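Local coordinates for protein aminotransferase (Psychrobacter arcticus 273-4, PDB 3IF2) that probably transfers amino groups between amino acids and 2-oxo acids such as valine and pyruvate, using pyridoxal 5'-phosphate as its cofactor, at residues S86-A91 / T284-A289. Residues are numbered along the deposited sequence; the frame is centred on the assembly and turned at random.
Sequences SAFIDA and TGIIVA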
ATOM      1  N   SER A  86      15.805   3.903  -3.553  1.00 35.96           N
ATOM      2  CA  SER A  86      16.791   4.897  -4.057  1.00 36.68           C
ATOM      3  C   SER A  86      17.389   4.569  -5.435  1.00 36.57           C
ATOM      4  O   SER A  86      17.382   5.434  -6.310  1.00 38.10           O
ATOM      5  CB  SER A  86      17.968   5.048  -3.093  1.00 37.21           C
ATOM      6  OG  SER A  86      17.508   5.386  -1.801  1.00 39.55           O
ATOM      7  N   ALA A  87      17.883   3.337  -5.606  1.00 34.48           N
ATOM      8  CA  ALA A  87      18.540   2.902  -6.841  1.00 34.43           C
ATOM      9  C   ALA A  87      17.603   3.014  -8.053  1.00 34.03           C
ATOM     10  O   ALA A  87      18.008   3.513  -9.114  1.00 33.97           O
ATOM     11  CB  ALA A  87      19.124   1.452  -6.707  1.00 32.77           C
ATOM     12  N   PHE A  88      16.358   2.581  -7.866  1.00 33.60           N
ATOM     13  CA  PHE A  88      15.326   2.669  -8.922  1.00 34.00           C
ATOM     14  C   PHE A  88      15.004   4.134  -9.301  1.00 34.27           C
ATOM     15  O   PHE A  88      14.904   4.449 -10.492  1.00 34.02           O
ATOM     16  CB  PHE A  88      14.054   1.898  -8.505  1.00 32.70           C
ATOM     17  CG  PHE A  88      13.014   1.751  -9.600  1.00 32.54           C
ATOM     18  CD1 PHE A  88      13.365   1.287 -10.885  1.00 32.45           C
ATOM     19  CD2 PHE A  88      11.669   1.961  -9.320  1.00 32.08           C
ATOM     20  CE1 PHE A  88      12.410   1.092 -11.869  1.00 32.16           C
ATOM     21  CE2 PHE A  88      10.698   1.767 -10.281  1.00 32.23           C
ATOM     22  CZ  PHE A  88      11.054   1.335 -11.572  1.00 32.79           C
ATOM     23  N   ILE A  89      14.871   5.012  -8.300  1.00 33.97           N
ATOM     24  CA  ILE A  89      14.650   6.440  -8.555  1.00 35.33           C
ATOM     25  C   ILE A  89      15.826   7.050  -9.348  1.00 35.98           C
ATOM     26  O   ILE A  89      15.579   7.778 -10.307  1.00 37.03           O
ATOM     27  CB  ILE A  89      14.359   7.266  -7.225  1.00 35.40           C
ATOM     28  CG1 ILE A  89      12.945   6.946  -6.694  1.00 34.25           C
ATOM     29  CG2 ILE A  89      14.538   8.798  -7.438  1.00 33.33           C
ATOM     30  CD1 ILE A  89      12.713   7.429  -5.284  1.00 33.99           C
ATOM     31  N   ASP A  90      17.072   6.758  -8.953  1.00 36.57           N
ATOM     32  CA  ASP A  90      18.264   7.280  -9.671  1.00 37.80           C
ATOM     33  C   ASP A  90      18.290   6.801 -11.123  1.00 37.45           C
ATOM     34  O   ASP A  90      18.572   7.593 -12.021  1.00 37.30           O
ATOM     35  CB  ASP A  90      19.598   6.905  -8.994  1.00 38.69           C
ATOM     36  CG  ASP A  90      19.800   7.561  -7.642  1.00 39.64           C
ATOM     37  OD1 ASP A  90      19.376   8.722  -7.408  1.00 40.83           O
ATOM     38  OD2 ASP A  90      20.432   6.900  -6.796  1.00 41.59           O
ATOM     39  N   ALA A  91      17.979   5.519 -11.338  1.00 37.38           N
ATOM     40  CA  ALA A  91      17.882   4.942 -12.691  1.00 37.30           C
ATOM     41  C   ALA A  91      16.825   5.685 -13.532  1.00 36.76           C
ATOM     42  O   ALA A  91      17.092   6.065 -14.679  1.00 35.86           O
ATOM     43  CB  ALA A  91      17.550   3.462 -12.615  1.00 37.39           C
ATOM     44  N   THR A 284       3.880  -1.550  -8.208  1.00 34.08           N
ATOM     45  CA  THR A 284       4.821  -0.404  -8.297  1.00 33.69           C
ATOM     46  C   THR A 284       4.259   0.716  -9.161  1.00 34.04           C
ATOM     47  O   THR A 284       4.085   0.533 -10.376  1.00 34.21           O
ATOM     48  CB  THR A 284       6.179  -0.810  -8.885  1.00 33.55           C
ATOM     49  OG1 THR A 284       6.636  -1.984  -8.216  1.00 34.06           O
ATOM     50  CG2 THR A 284       7.198   0.333  -8.736  1.00 32.82           C
ATOM     51  N   GLY A 285       3.961   1.849  -8.518  1.00 33.64           N
ATOM     52  CA  GLY A 285       3.534   3.080  -9.184  1.00 33.67           C
ATOM     53  C   GLY A 285       4.705   4.058  -9.140  1.00 32.61           C
ATOM     54  O   GLY A 285       5.482   4.030  -8.189  1.00 32.79           O
ATOM     55  N   ILE A 286       4.828   4.907 -10.159  1.00 31.90           N
ATOM     56  CA  ILE A 286       5.899   5.893 -10.258  1.00 32.58           C
ATOM     57  C   ILE A 286       5.256   7.266 -10.448  1.00 33.81           C
ATOM     58  O   ILE A 286       4.412   7.400 -11.325  1.00 35.03           O
ATOM     59  CB  ILE A 286       6.811   5.623 -11.490  1.00 32.88           C
ATOM     60  CG1 ILE A 286       7.337   4.168 -11.521  1.00 34.17           C
ATOM     61  CG2 ILE A 286       7.967   6.647 -11.555  1.00 32.28           C
ATOM     62  CD1 ILE A 286       8.022   3.747 -12.872  1.00 34.46           C
ATOM     63  N   ILE A 287       5.663   8.273  -9.660  1.00 33.65           N
ATOM     64  CA  ILE A 287       5.160   9.647  -9.783  1.00 33.44           C
ATOM     65  C   ILE A 287       6.331  10.582 -10.113  1.00 34.35           C
ATOM     66  O   ILE A 287       7.314  10.587  -9.388  1.00 34.74           O
ATOM     67  CB  ILE A 287       4.456  10.173  -8.468  1.00 32.45           C
ATOM     68  CG1 ILE A 287       3.208   9.357  -8.118  1.00 32.56           C
ATOM     69  CG2 ILE A 287       4.015  11.614  -8.640  1.00 31.72           C
ATOM     70  CD1 ILE A 287       2.534   9.738  -6.762  1.00 32.47           C
ATOM     71  N   VAL A 288       6.215  11.337 -11.212  1.00 34.93           N
ATOM     72  CA  VAL A 288       7.163  12.392 -11.593  1.00 34.54           C
ATOM     73  C   VAL A 288       6.422  13.732 -11.366  1.00 35.12           C
ATOM     74  O   VAL A 288       5.364  13.970 -11.980  1.00 34.30           O
ATOM     75  CB  VAL A 288       7.639  12.249 -13.034  1.00 34.42           C
ATOM     76  CG1 VAL A 288       8.522  13.456 -13.438  1.00 33.07           C
ATOM     77  CG2 VAL A 288       8.386  10.905 -13.199  1.00 33.28           C
ATOM     78  N   ALA A 289       6.967  14.587 -10.480  1.00 34.88           N
ATOM     79  CA  ALA A 289       6.305  15.851 -10.104  1.00 34.36           C
ATOM     80  C   ALA A 289       7.235  16.860  -9.483  1.00 34.27           C
ATOM     81  O   ALA A 289       8.418  16.593  -9.310  1.00 36.30           O
ATOM     82  CB  ALA A 289       5.175  15.544  -9.127  1.00 33.27           C
TER
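Phe88, on the first turn of helix 86-100, reaches Thr284 and Ile286 with the far end of its ring. The apolar contacts are two. Phe88 CZ lies 4.1 Å from Ile286 CD1, and the neighbouring Phe88 CE2 lies 4.1 Å from Thr284 CG2, so adjacent ring carbons each meet one methyl. Both methyls come at the ring obliquely; the Ile286 side chain runs at about a right angle to that of Phe88. With CG anti to the backbone N (chi1 -171°), the phenyl group extends from the helix to the sheet. Thr284 turns its methyl to the ring because CG2 is anti to its own backbone N, while OG1 sits beside that N. Ile286 presents the tip of its longer branch.

This is helix-on-sheet packing in the large domain of a fold-type I (class I/II) aminotransferase, where strand 285-288 is the antiparallel member between strands 109-112 and 268-273. Leu111 and helix 311-321, through Ala313, Ala316, Thr317 and Val320, also pack against the Phe88 side chain, and all three touching residues are buried.

No hydrogen bond crosses between the segments; the polar links are to neighbouring parts. Phe88 N donates a hydrogen bond to Asp85 OD1, and backbone hydrogen bonds join Gly285 to Thr112 and Ile286 to Phe272. The Thr284 side chain lies about 7 Å from the bound pyridoxal phosphate, next in sequence to cofactor-binding Arg283, and Thr284 O accepts a weak hydrogen bond from Ser273 OG, another cofactor-site residue.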